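Side-chain contacts in periplasmic aliphatic sulphonates-binding protein (Escherichia coli, PDB 2X26), which probably captures aliphatic sulphonates in the periplasm and passes them to a binding-protein-dependent ABC transporter: residues T59-P64 and A259-T264; F66-G71 and R281-Q286; N118-A123 and L129-I134; P43-A48 and G52-G57; G12-V17 and A239-H244. All blocks are in the same frame, centred on the assembly; numbering follows the deposited sequence.

The five contacts follow the two-lobed fold of a solute-binding protein. Contacts 1 and 2 share helix 62-69, their centres about 10 Å apart, and touch where Ala259 packs on Arg281. Contact 4 joins helix 42-51 to the strand 56-59 that precedes helix 62-69: Leu46 lies against Pro63 and Pro64 of contact 1 and Ala67 of contact 2. Contact 3 belongs to the other lobe but reaches contact 1, where Asn118 meets Ile62 and Thr264. Contact 5 lies about 20 Å from contact 1 between centres and probably bridges the cleft, and a glycerol, probably from the crystallisation liquor, is bound at Gly12. Gly57 of contact 4 touches Met16 of contact 5.

Contact 1. Residues T59-P64 and A259-T264; sequences TGDIPP and ALQQQT
Gln261 reaches from helix 255-270 to the backbone of Asp61, and one direct hydrogen bond defines the tight half of this contact. NE2 of Gln261 donates to Asp61 O over 2.8 Å, with an N-H...O angle of 158°. The donor lies in the carbonyl plane on a lone pair, and the oxygen lies close to the plane of the amide, so both flat groups are well oriented. CG of Gln261 stands anti to its backbone N (chi1 -178°) and the chain then bends at chi2, which carries the amide across to the backbone of Asp61. The amide oxygen, OE1, rests 3.4 Å from CB of Asp61. NE2 also bonds to the hydroxyl of Tyr76, which further limits rotation of the amide. Beside this grip is an apolar touch, CD1 of Ile62 against CG2 of Thr264 at 3.6 Å, the two side chains crossing at about a right angle.

The looser half is carried by one water. It donates to Asp61 OD2 and, over 2.8 Å, to Gln261 OE1, while accepting from Thr264 OG1 at 2.7 Å. No direct bond joins the Asp61 carboxylate to residues 259-264; the water spans the distance at Asp61, which is partly exposed, whereas Ile62, Gln261 and Thr264 are buried. Together the two halves fasten helix 255-270, the last helix of the chain, to the loop between strand 56-59 and helix 62-69, an arrangement consistent with the type II periplasmic binding protein fold, in which such strand-to-helix loops face the interlobe cleft.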
# COMPACT_ATOMS: atom_id res chain seq x y z
N THR A 59 -1.75 2.06 2.42
CA THR A 59 -0.47 2.54 1.87
C THR A 59 0.45 1.33 1.70
O THR A 59 0.15 0.24 2.17
CB THR A 59 0.34 3.62 2.72
OG1 THR A 59 1.10 2.95 3.72
CG2 THR A 59 -0.51 4.72 3.38
N GLY A 60 1.54 1.54 0.99
CA GLY A 60 2.58 0.53 0.83
C GLY A 60 3.38 0.37 2.10
O GLY A 60 3.06 0.97 3.12
N ASP A 61 4.45 -0.41 2.02
CA ASP A 61 5.26 -0.68 3.21
C ASP A 61 6.17 0.49 3.63
O ASP A 61 6.57 0.61 4.82
CB ASP A 61 6.04 -1.99 3.05
CG ASP A 61 6.90 -2.05 1.79
OD1 ASP A 61 6.46 -1.59 0.72
OD2 ASP A 61 8.04 -2.63 1.89
N ILE A 62 6.44 1.41 2.71
CA ILE A 62 7.40 2.46 3.01
C ILE A 62 6.85 3.67 3.79
O ILE A 62 7.43 4.02 4.84
CB ILE A 62 8.17 2.96 1.74
CG1 ILE A 62 8.91 1.81 1.04
CG2 ILE A 62 9.11 4.13 2.14
CD1 ILE A 62 9.67 0.87 1.97
N PRO A 63 5.73 4.29 3.33
CA PRO A 63 5.26 5.49 4.04
C PRO A 63 5.12 5.34 5.56
O PRO A 63 5.46 6.27 6.27
CB PRO A 63 3.95 5.86 3.32
CG PRO A 63 4.19 5.36 1.85
CD PRO A 63 4.96 4.05 2.07
N PRO A 64 4.61 4.19 6.07
CA PRO A 64 4.44 4.10 7.51
C PRO A 64 5.74 4.18 8.28
O PRO A 64 5.73 4.60 9.45
CB PRO A 64 3.91 2.69 7.74
CG PRO A 64 3.27 2.32 6.44
CD PRO A 64 4.02 3.05 5.37
N ALA A 259 8.85 -8.95 10.99
CA ALA A 259 10.29 -9.04 10.85
C ALA A 259 10.75 -8.47 9.52
O ALA A 259 11.81 -7.82 9.47
CB ALA A 259 10.78 -10.50 11.01
N LEU A 260 10.00 -8.73 8.44
CA LEU A 260 10.40 -8.14 7.12
C LEU A 260 10.27 -6.63 7.16
O LEU A 260 11.12 -5.91 6.62
CB LEU A 260 9.59 -8.68 5.93
CG LEU A 260 9.76 -10.17 5.71
CD1 LEU A 260 8.59 -10.71 4.86
CD2 LEU A 260 11.13 -10.44 5.04
N GLN A 261 9.19 -6.15 7.79
CA GLN A 261 8.99 -4.68 7.86
C GLN A 261 10.09 -4.08 8.74
O GLN A 261 10.59 -2.98 8.46
CB GLN A 261 7.58 -4.32 8.37
CG GLN A 261 7.24 -2.84 8.45
CD GLN A 261 7.08 -2.17 7.12
OE1 GLN A 261 7.40 -2.72 6.06
NE2 GLN A 261 6.49 -1.01 7.16
N GLN A 262 10.51 -4.82 9.78
CA GLN A 262 11.59 -4.30 10.66
C GLN A 262 12.88 -4.16 9.87
O GLN A 262 13.59 -3.14 10.01
CB GLN A 262 11.81 -5.18 11.90
CG GLN A 262 12.81 -4.56 12.93
CD GLN A 262 12.32 -3.24 13.47
OE1 GLN A 262 11.30 -3.19 14.17
NE2 GLN A 262 13.03 -2.14 13.15
N GLN A 263 13.17 -5.17 9.03
CA GLN A 263 14.37 -5.15 8.18
C GLN A 263 14.38 -3.87 7.32
O GLN A 263 15.41 -3.17 7.20
CB GLN A 263 14.43 -6.40 7.27
CG GLN A 263 15.06 -7.69 7.86
CD GLN A 263 14.63 -8.96 7.10
OE1 GLN A 263 14.54 -8.97 5.87
NE2 GLN A 263 14.36 -10.03 7.84
N THR A 264 13.25 -3.56 6.70
CA THR A 264 13.18 -2.37 5.84
C THR A 264 13.35 -1.08 6.66
O THR A 264 14.02 -0.11 6.23
CB THR A 264 11.85 -2.33 5.06
OG1 THR A 264 11.74 -3.55 4.29
CG2 THR A 264 11.83 -1.11 4.10
O HOH W 1 9.06 -3.55 3.97

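Contact 2. Residues F66-G71 and R281-Q286; sequences FAQAAG and RQRIWQ
Arg283 and Gln68 lie alongside each other with long polar side chains, yet no hydrogen bond joins them. NH2 of Arg283 comes within 3.4 Å of Gln68 O, but at a poor angle. The site is a Schellman motif ending helix 62-69: Gly71, with positive phi, is its C-prime residue, Gly71 N bonds to Gln68 O, and Ala72 N to Ala67 O. The two side chains run past each other in opposite directions, their amide and guanidinium planes 56° apart. The Gln68 amide lies against the aliphatic stem of Arg283: NE2 of Gln68 is 3.8 Å from CB of Arg283, and Gln68 CD is 3.9 Å from Arg283 CG. A bend at chi2 (-63°) folds the arginine back toward the helix end, where its charge is probably favoured by the terminal carbonyls; NH2 bonds to Ala72 O. Gln68 in turn spends its amide on strand 74-80, NE2 donating to Leu74 O. Were Gln68 replaced by an alanine, the Leu74 carbonyl would probably be left without this donor and the Arg283 stem without its flat neighbour. At the guanidinium edge, near its plane, Gly71 C sits 3.9 Å from Arg283 NH2.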
# COMPACT_ATOMS: atom_id res chain seq x y z
N PHE A 66 8.34 6.09 7.61
CA PHE A 66 8.57 7.55 7.82
C PHE A 66 7.70 8.16 8.93
O PHE A 66 8.20 8.88 9.78
CB PHE A 66 8.33 8.34 6.53
CG PHE A 66 9.41 8.20 5.54
CD1 PHE A 66 10.39 9.16 5.40
CD2 PHE A 66 9.45 7.08 4.71
CE1 PHE A 66 11.39 9.01 4.48
CE2 PHE A 66 10.46 6.94 3.77
CZ PHE A 66 11.44 7.90 3.67
N ALA A 67 6.41 7.84 8.93
CA ALA A 67 5.51 8.42 9.95
C ALA A 67 5.86 7.90 11.36
O ALA A 67 5.91 8.65 12.34
CB ALA A 67 4.00 8.10 9.57
N GLN A 68 6.16 6.61 11.46
CA GLN A 68 6.38 6.03 12.77
C GLN A 68 7.72 6.50 13.29
O GLN A 68 7.89 6.72 14.50
CB GLN A 68 6.19 4.49 12.74
CG GLN A 68 4.69 4.17 12.31
CD GLN A 68 4.46 2.71 11.84
OE1 GLN A 68 5.41 1.98 11.47
NE2 GLN A 68 3.20 2.31 11.86
N ALA A 69 8.68 6.67 12.39
CA ALA A 69 10.00 7.10 12.82
C ALA A 69 9.92 8.50 13.43
O ALA A 69 10.77 8.90 14.25
CB ALA A 69 10.96 7.09 11.65
N ALA A 70 8.93 9.24 12.99
CA ALA A 70 8.63 10.60 13.55
C ALA A 70 7.72 10.61 14.79
O ALA A 70 7.22 11.68 15.21
CB ALA A 70 8.02 11.48 12.48
N GLY A 71 7.47 9.44 15.34
CA GLY A 71 6.67 9.36 16.55
C GLY A 71 5.17 9.14 16.34
O GLY A 71 4.46 9.02 17.33
N ARG A 281 7.26 -3.88 15.76
CA ARG A 281 6.34 -4.75 16.46
C ARG A 281 5.44 -4.02 17.45
O ARG A 281 4.32 -4.45 17.66
CB ARG A 281 7.08 -5.89 17.16
CG ARG A 281 7.62 -6.91 16.13
CD ARG A 281 8.70 -7.71 16.78
NE ARG A 281 9.36 -8.65 15.88
CZ ARG A 281 10.48 -8.40 15.21
NH1 ARG A 281 11.08 -7.22 15.29
NH2 ARG A 281 11.02 -9.36 14.46
N GLN A 282 5.90 -2.90 18.02
CA GLN A 282 5.09 -2.09 18.95
C GLN A 282 3.86 -1.47 18.24
O GLN A 282 2.84 -1.15 18.88
CB GLN A 282 5.98 -0.99 19.60
CG GLN A 282 5.39 -0.20 20.81
CD GLN A 282 4.44 0.95 20.46
OE1 GLN A 282 4.56 1.65 19.42
NE2 GLN A 282 3.47 1.18 21.36
N ARG A 283 3.97 -1.33 16.90
CA ARG A 283 2.94 -0.71 16.08
C ARG A 283 2.00 -1.74 15.42
O ARG A 283 1.17 -1.34 14.62
CB ARG A 283 3.56 0.17 14.98
CG ARG A 283 4.43 1.32 15.48
CD ARG A 283 3.64 2.34 16.30
NE ARG A 283 4.26 3.67 16.22
CZ ARG A 283 5.35 4.05 16.88
NH1 ARG A 283 6.00 3.20 17.67
NH2 ARG A 283 5.82 5.29 16.74
N ILE A 284 2.16 -3.03 15.74
CA ILE A 284 1.29 -4.06 15.19
C ILE A 284 0.03 -4.20 16.06
O ILE A 284 0.14 -4.36 17.28
CB ILE A 284 2.07 -5.37 14.94
CG1 ILE A 284 2.98 -5.16 13.72
CG2 ILE A 284 1.13 -6.53 14.63
CD1 ILE A 284 3.98 -6.22 13.49
N TRP A 285 -1.15 -4.04 15.45
CA TRP A 285 -2.41 -4.23 16.17
C TRP A 285 -2.74 -5.71 16.22
O TRP A 285 -2.79 -6.38 15.16
CB TRP A 285 -3.53 -3.43 15.53
CG TRP A 285 -4.91 -3.58 16.19
CD1 TRP A 285 -5.25 -3.20 17.44
CD2 TRP A 285 -6.09 -4.15 15.59
NE1 TRP A 285 -6.59 -3.51 17.69
CE2 TRP A 285 -7.12 -4.08 16.55
CE3 TRP A 285 -6.37 -4.71 14.32
CZ2 TRP A 285 -8.43 -4.54 16.30
CZ3 TRP A 285 -7.67 -5.18 14.05
CH2 TRP A 285 -8.70 -5.10 15.05
N GLN A 286 -2.86 -6.22 17.45
CA GLN A 286 -3.41 -7.56 17.68
C GLN A 286 -4.93 -7.45 17.61
O GLN A 286 -5.55 -6.71 18.40
CB GLN A 286 -2.94 -8.09 19.03
CG GLN A 286 -1.43 -8.23 19.12
CD GLN A 286 -0.91 -9.38 18.27
OE1 GLN A 286 -1.19 -10.54 18.56
NE2 GLN A 286 -0.13 -9.07 17.22

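Contact 3. Residues N118-A123 and L129-I134; sequences NLLLRA and LKFTDI
Leu121 presses one methyl onto the ring of Phe131, and its side chain can be traced atom by atom. CB stays back, 4.4 Å from Phe131 CE1. CG, set anti to the carbonyl carbon and beside the backbone N (chi1 -78°), drops to 3.7 Å from CE1 of Phe131 and stands nearly as close to its CZ. The tip, CD2, makes the closest approach, 3.4 Å from CE1 of the same ring. It lies over one face, 23° off the ring normal and displaced toward the rim, which qualifies as a CH-pi contact; leucine and ring cross at about a right angle. The setting is a beta-alpha-beta crossover: strand 107-110 leads into helix 115-126, and the loop carrying Phe131 returns the chain to the parallel neighbour strand 135-138. From the preceding residue, Leu120 CD2 meets Phe131 CE1 obliquely at 3.9 Å and also reaches Ile134 CD1 tip to tip. Rings of His117 and Phe110 meet Phe131 as well. Between the two backbones, a water donates to Leu121 O at 2.9 Å and to Leu129 O. In the loop, Lys130 N donates to the anti lone pair of Asp133 OD2 over 2.7 Å.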
# COMPACT_ATOMS: atom_id res chain seq x y z
N ASN A 118 13.69 1.39 -2.38
CA ASN A 118 13.90 0.20 -1.56
C ASN A 118 14.30 -0.97 -2.48
O ASN A 118 15.26 -1.70 -2.20
CB ASN A 118 12.62 -0.12 -0.76
CG ASN A 118 12.73 -1.34 0.08
OD1 ASN A 118 13.60 -1.44 0.97
ND2 ASN A 118 11.82 -2.30 -0.12
N LEU A 119 13.57 -1.12 -3.59
CA LEU A 119 13.83 -2.25 -4.52
C LEU A 119 15.25 -2.12 -5.03
O LEU A 119 15.99 -3.10 -5.05
CB LEU A 119 12.89 -2.23 -5.75
CG LEU A 119 13.21 -3.29 -6.83
CD1 LEU A 119 12.37 -4.41 -6.55
CD2 LEU A 119 12.83 -2.80 -8.17
N LEU A 120 15.64 -0.90 -5.38
CA LEU A 120 16.95 -0.68 -5.98
C LEU A 120 18.08 -0.92 -5.01
O LEU A 120 19.07 -1.58 -5.38
CB LEU A 120 17.07 0.71 -6.62
CG LEU A 120 18.37 0.96 -7.37
CD1 LEU A 120 18.59 -0.00 -8.59
CD2 LEU A 120 18.45 2.44 -7.80
N LEU A 121 17.98 -0.41 -3.77
CA LEU A 121 19.00 -0.73 -2.73
C LEU A 121 19.17 -2.24 -2.58
O LEU A 121 20.30 -2.73 -2.53
CB LEU A 121 18.61 -0.17 -1.35
CG LEU A 121 18.84 1.34 -1.13
CD1 LEU A 121 18.22 1.71 0.20
CD2 LEU A 121 20.33 1.59 -1.08
N ARG A 122 18.04 -2.98 -2.51
CA ARG A 122 18.09 -4.44 -2.33
C ARG A 122 18.60 -5.21 -3.53
O ARG A 122 19.40 -6.14 -3.37
CB ARG A 122 16.73 -4.97 -1.94
CG ARG A 122 16.33 -4.54 -0.53
CD ARG A 122 14.88 -4.81 -0.37
NE ARG A 122 14.39 -4.13 0.82
CZ ARG A 122 14.29 -4.70 2.01
NH1 ARG A 122 14.64 -5.99 2.19
NH2 ARG A 122 13.83 -3.97 3.01
N ALA A 123 18.17 -4.80 -4.72
CA ALA A 123 18.66 -5.42 -5.96
C ALA A 123 20.16 -5.21 -6.12
O ALA A 123 20.90 -6.14 -6.51
CB ALA A 123 17.91 -4.83 -7.18
N LEU A 129 26.63 -4.43 -4.99
CA LEU A 129 26.77 -3.00 -5.30
C LEU A 129 26.09 -2.11 -4.28
O LEU A 129 25.19 -2.55 -3.56
CB LEU A 129 26.25 -2.69 -6.70
CG LEU A 129 26.88 -3.45 -7.89
CD1 LEU A 129 26.11 -3.14 -9.18
CD2 LEU A 129 28.38 -3.12 -8.08
N LYS A 130 26.54 -0.85 -4.21
CA LYS A 130 25.88 0.15 -3.37
C LYS A 130 25.49 1.37 -4.25
O LYS A 130 25.84 1.41 -5.43
CB LYS A 130 26.85 0.59 -2.27
CG LYS A 130 27.12 -0.44 -1.15
CD LYS A 130 27.99 0.21 -0.06
CE LYS A 130 28.08 -0.65 1.20
NZ LYS A 130 29.00 -1.85 1.10
N PHE A 131 24.78 2.35 -3.68
CA PHE A 131 24.42 3.55 -4.46
C PHE A 131 25.63 4.33 -4.95
O PHE A 131 25.52 5.14 -5.88
CB PHE A 131 23.52 4.50 -3.65
CG PHE A 131 22.06 4.22 -3.80
CD1 PHE A 131 21.60 2.97 -4.20
CD2 PHE A 131 21.14 5.21 -3.52
CE1 PHE A 131 20.20 2.73 -4.32
CE2 PHE A 131 19.80 4.98 -3.61
CZ PHE A 131 19.32 3.75 -4.03
N THR A 132 26.77 4.12 -4.30
CA THR A 132 27.99 4.82 -4.71
C THR A 132 28.58 4.14 -5.94
O THR A 132 29.55 4.62 -6.51
CB THR A 132 29.04 4.97 -3.56
OG1 THR A 132 29.24 3.72 -2.90
CG2 THR A 132 28.60 6.01 -2.56
N ASP A 133 27.98 3.02 -6.35
CA ASP A 133 28.49 2.24 -7.49
C ASP A 133 27.70 2.57 -8.78
O ASP A 133 28.08 2.12 -9.85
CB ASP A 133 28.47 0.74 -7.20
CG ASP A 133 29.47 0.32 -6.11
OD1 ASP A 133 30.69 0.64 -6.23
OD2 ASP A 133 29.04 -0.34 -5.14
N ILE A 134 26.60 3.32 -8.64
CA ILE A 134 25.86 3.85 -9.81
C ILE A 134 25.70 5.37 -9.67
O ILE A 134 26.25 5.98 -8.74
CB ILE A 134 24.44 3.23 -9.96
CG1 ILE A 134 23.57 3.61 -8.77
CG2 ILE A 134 24.54 1.68 -10.02
CD1 ILE A 134 22.07 3.35 -8.95
O HOH W 2 22.80 -1.35 -1.99

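Contact 4. Residues P43-A48 and G52-G57; sequences PQMLEA and GSIDLG
Met45 and Ile54 are brought together by complementary torsions. In the methionine CG lies anti to the backbone N (chi1 180°) and the chain bends at chi2 and again at chi3, directing the thioether to the strand side; in the isoleucine CG1 sits between the backbone N and carbonyl carbon (chi1 54°), which sends CD1 to the helix. The side chains cross obliquely, Met45 CG lying 3.7 Å from Ile54 CD1, and SD of Met45 rests 3.6 Å from CA of Gly57. Met45 was modelled in two conformers, so these distances hold for one of them, and the shorter approaches of its CE are doubtful.

Nearer the helix end the contact turns polar. Ser53 N donates to Ala48 O over 3.0 Å with an N-H...O angle of 150°, the long-range bond of a Schellman motif in which Gly52, at positive phi, is the C-prime residue. The Ala48 methyl CB also lies 3.4 Å from Ser53 OG and 4.0 Å from Ile54 CG1, adding apolar packing to the polar turn.

Helix 42-51 is the connection of a beta-alpha-beta crossover from strand 33-38 to strand 56-59, with strand 4-9 between them in the sheet. Phe39 touches Met45, Ala48 and Ile54, Leu46 packs on helix 62-69, and Leu56 packs on helix 199-218.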
# COMPACT_ATOMS: atom_id res chain seq x y z
N PRO A 43 2.21 9.21 2.04
CA PRO A 43 2.65 10.16 3.04
C PRO A 43 1.58 11.21 3.40
O PRO A 43 1.33 11.45 4.57
CB PRO A 43 3.92 10.80 2.40
CG PRO A 43 4.55 9.59 1.69
CD PRO A 43 3.30 8.93 1.06
N GLN A 44 0.96 11.82 2.39
CA GLN A 44 -0.12 12.76 2.62
C GLN A 44 -1.28 12.10 3.37
O GLN A 44 -1.88 12.72 4.29
CB GLN A 44 -0.66 13.32 1.30
CG GLN A 44 0.35 14.22 0.57
CD GLN A 44 1.23 13.48 -0.43
OE1 GLN A 44 1.72 12.38 -0.17
NE2 GLN A 44 1.46 14.11 -1.61
N MET A 45 -1.59 10.85 3.04
CA MET A 45 -2.67 10.14 3.75
C MET A 45 -2.30 9.97 5.22
O MET A 45 -3.15 10.12 6.12
CB MET A 45 -2.97 8.76 3.11
CG MET A 45 -4.11 7.93 3.79
SD MET A 45 -3.53 6.94 5.20
CE MET A 45 -4.94 6.88 6.28
N LEU A 46 -1.04 9.66 5.48
CA LEU A 46 -0.67 9.34 6.86
C LEU A 46 -0.65 10.61 7.73
O LEU A 46 -0.89 10.54 8.92
CB LEU A 46 0.66 8.62 6.95
CG LEU A 46 0.62 7.18 6.39
CD1 LEU A 46 2.00 6.51 6.54
CD2 LEU A 46 -0.50 6.26 6.93
N GLU A 47 -0.33 11.73 7.11
CA GLU A 47 -0.45 13.04 7.74
C GLU A 47 -1.89 13.25 8.22
O GLU A 47 -2.14 13.66 9.36
CB GLU A 47 0.02 14.15 6.78
CG GLU A 47 1.54 14.00 6.53
CD GLU A 47 2.19 15.07 5.67
OE1 GLU A 47 1.50 15.75 4.86
OE2 GLU A 47 3.44 15.24 5.82
N ALA A 48 -2.85 12.96 7.36
CA ALA A 48 -4.25 13.08 7.71
C ALA A 48 -4.62 12.10 8.84
O ALA A 48 -5.33 12.46 9.78
CB ALA A 48 -5.14 12.85 6.44
N GLY A 52 -5.87 13.11 12.62
CA GLY A 52 -7.16 12.53 13.00
C GLY A 52 -8.29 12.89 12.05
O GLY A 52 -9.46 12.77 12.44
N SER A 53 -7.98 13.32 10.82
CA SER A 53 -9.08 13.70 9.92
C SER A 53 -9.60 12.51 9.10
O SER A 53 -10.58 12.66 8.38
CB SER A 53 -8.68 14.84 9.02
OG SER A 53 -7.64 14.46 8.16
N ILE A 54 -8.89 11.39 9.16
CA ILE A 54 -9.43 10.12 8.62
C ILE A 54 -9.15 9.02 9.67
O ILE A 54 -8.34 9.22 10.61
CB ILE A 54 -8.80 9.70 7.28
CG1 ILE A 54 -7.29 9.68 7.43
CG2 ILE A 54 -9.24 10.63 6.09
CD1 ILE A 54 -6.64 8.95 6.24
N ASP A 55 -9.82 7.88 9.55
CA ASP A 55 -9.70 6.85 10.56
C ASP A 55 -8.98 5.59 10.09
O ASP A 55 -8.46 4.87 10.92
CB ASP A 55 -11.11 6.42 11.01
CG ASP A 55 -11.91 7.58 11.47
OD1 ASP A 55 -11.44 8.28 12.38
OD2 ASP A 55 -13.01 7.82 10.94
N LEU A 56 -8.92 5.36 8.78
CA LEU A 56 -8.36 4.11 8.26
C LEU A 56 -7.74 4.46 6.93
O LEU A 56 -8.37 5.20 6.15
CB LEU A 56 -9.49 3.07 8.06
CG LEU A 56 -9.11 1.72 7.46
CD1 LEU A 56 -8.21 0.98 8.46
CD2 LEU A 56 -10.39 0.91 7.20
N GLY A 57 -6.56 3.91 6.65
CA GLY A 57 -5.89 4.21 5.38
C GLY A 57 -5.12 3.04 4.80
O GLY A 57 -4.75 2.11 5.53

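Contact 5. Residues G12-V17 and A239-H244; sequences GSIGMV and ASYLDH
Gly12 opens the contact, its carbonyl oxygen 3.6 Å from the hydroxyl OH of Tyr241, a proximity that does not amount to a hydrogen bond. The fold is that of a two-lobed periplasmic binding protein, and this thin contact, burying only 115 Å² between the segments, probably spans its cleft: Gly12 follows strand 4-9 of one sheet, whereas Tyr241, on helix 235-243, also packs on Asp160 and Pro161 just past strand 155-159 of the other. Gly12 O is hydrogen-bonded to a glycerol molecule, probably from the crystallisation liquor, which may nevertheless mark a pocket.

Ser13 comes next, at the centre of an inverse gamma turn and in the N-cap position of helix 14-21. Its hydroxyl makes no capping bond; OG is instead bonded to Gln10 N and Ser58 OG, while its carbonyl accepts from Val17 N over 2.9 Å to start the helix.

Ile14 carries the packing. CG1 stands anti to its carbonyl carbon (chi1 -60°), and a further turn at chi2 (-49°) lays CD1 beside the phenol end of Tyr241, 3.7 Å from OH. The tyrosine arrives from the opposite direction, its CG anti to the backbone N (chi1 177°), which stretches the ring out from helix 235-243. Shortening Ile14 to an alanine would probably open a gap at the phenol end and cost Tyr241 its apolar neighbour among residues 12-17. The nearest ring carbon is CE2 of Tyr241, 3.9 Å from Ile14 CD1 and 4.1 Å from Ile14 CG1.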
# COMPACT_ATOMS: atom_id res chain seq x y z
N GLY A 12 -4.67 3.22 -6.55
CA GLY A 12 -4.23 1.82 -6.59
C GLY A 12 -4.57 0.99 -5.38
O GLY A 12 -4.13 -0.19 -5.29
N SER A 13 -5.40 1.53 -4.46
CA SER A 13 -5.86 0.77 -3.29
C SER A 13 -7.06 -0.05 -3.80
O SER A 13 -8.20 0.34 -3.60
CB SER A 13 -6.34 1.70 -2.16
OG SER A 13 -5.29 2.58 -1.76
N ILE A 14 -6.78 -1.17 -4.48
CA ILE A 14 -7.83 -1.87 -5.26
C ILE A 14 -9.00 -2.32 -4.45
O ILE A 14 -10.13 -2.09 -4.86
CB ILE A 14 -7.22 -3.05 -6.02
CG1 ILE A 14 -6.13 -2.53 -6.98
CG2 ILE A 14 -8.33 -3.85 -6.75
CD1 ILE A 14 -6.55 -1.28 -7.91
N GLY A 15 -8.73 -2.92 -3.29
CA GLY A 15 -9.83 -3.39 -2.39
C GLY A 15 -10.74 -2.20 -2.03
O GLY A 15 -11.99 -2.28 -2.13
N MET A 16 -10.11 -1.09 -1.61
CA MET A 16 -10.86 0.10 -1.25
C MET A 16 -11.66 0.65 -2.43
O MET A 16 -12.86 0.94 -2.28
CB MET A 16 -9.95 1.17 -0.67
CG MET A 16 -9.54 0.82 0.75
SD MET A 16 -8.57 2.21 1.38
CE MET A 16 -8.47 1.76 3.07
N VAL A 17 -11.03 0.77 -3.58
CA VAL A 17 -11.67 1.42 -4.75
C VAL A 17 -12.87 0.58 -5.22
O VAL A 17 -13.95 1.15 -5.50
CB VAL A 17 -10.64 1.64 -5.88
CG1 VAL A 17 -11.31 2.02 -7.24
CG2 VAL A 17 -9.67 2.78 -5.47
N ALA A 239 -5.59 -4.14 -17.72
CA ALA A 239 -5.52 -5.61 -17.84
C ALA A 239 -4.14 -6.13 -17.38
O ALA A 239 -4.05 -7.08 -16.60
CB ALA A 239 -5.80 -6.05 -19.27
N SER A 240 -3.07 -5.52 -17.92
CA SER A 240 -1.68 -5.83 -17.56
C SER A 240 -1.46 -5.59 -16.07
O SER A 240 -0.88 -6.43 -15.37
CB SER A 240 -0.75 -4.92 -18.37
OG SER A 240 0.63 -5.22 -18.16
N TYR A 241 -1.94 -4.45 -15.58
CA TYR A 241 -1.84 -4.13 -14.17
C TYR A 241 -2.44 -5.22 -13.25
O TYR A 241 -1.78 -5.66 -12.27
CB TYR A 241 -2.58 -2.81 -13.92
CG TYR A 241 -2.62 -2.38 -12.50
CD1 TYR A 241 -1.60 -1.63 -11.95
CD2 TYR A 241 -3.70 -2.73 -11.69
CE1 TYR A 241 -1.65 -1.23 -10.59
CE2 TYR A 241 -3.77 -2.33 -10.36
CZ TYR A 241 -2.76 -1.59 -9.83
OH TYR A 241 -2.88 -1.19 -8.52
N LEU A 242 -3.64 -5.69 -13.57
CA LEU A 242 -4.27 -6.76 -12.76
C LEU A 242 -3.52 -8.08 -12.89
O LEU A 242 -3.38 -8.83 -11.90
CB LEU A 242 -5.75 -6.94 -13.19
CG LEU A 242 -6.68 -5.77 -12.83
CD1 LEU A 242 -8.07 -6.26 -13.31
CD2 LEU A 242 -6.73 -5.48 -11.31
N ASP A 243 -2.98 -8.35 -14.09
CA ASP A 243 -2.22 -9.57 -14.31
C ASP A 243 -0.89 -9.63 -13.48
O ASP A 243 -0.31 -10.71 -13.34
CB ASP A 243 -1.92 -9.73 -15.79
CG ASP A 243 -3.13 -10.15 -16.59
OD1 ASP A 243 -4.11 -10.63 -15.95
OD2 ASP A 243 -3.09 -10.03 -17.85
N HIS A 244 -0.40 -8.50 -12.99
CA HIS A 244 0.84 -8.52 -12.19
C HIS A 244 0.55 -8.67 -10.69
O HIS A 244 1.48 -8.60 -9.89
CB HIS A 244 1.67 -7.25 -12.42
CG HIS A 244 2.03 -7.03 -13.85
ND1 HIS A 244 2.07 -5.78 -14.42
CD2 HIS A 244 2.34 -7.91 -14.83
CE1 HIS A 244 2.41 -5.90 -15.69
NE2 HIS A 244 2.58 -7.18 -15.97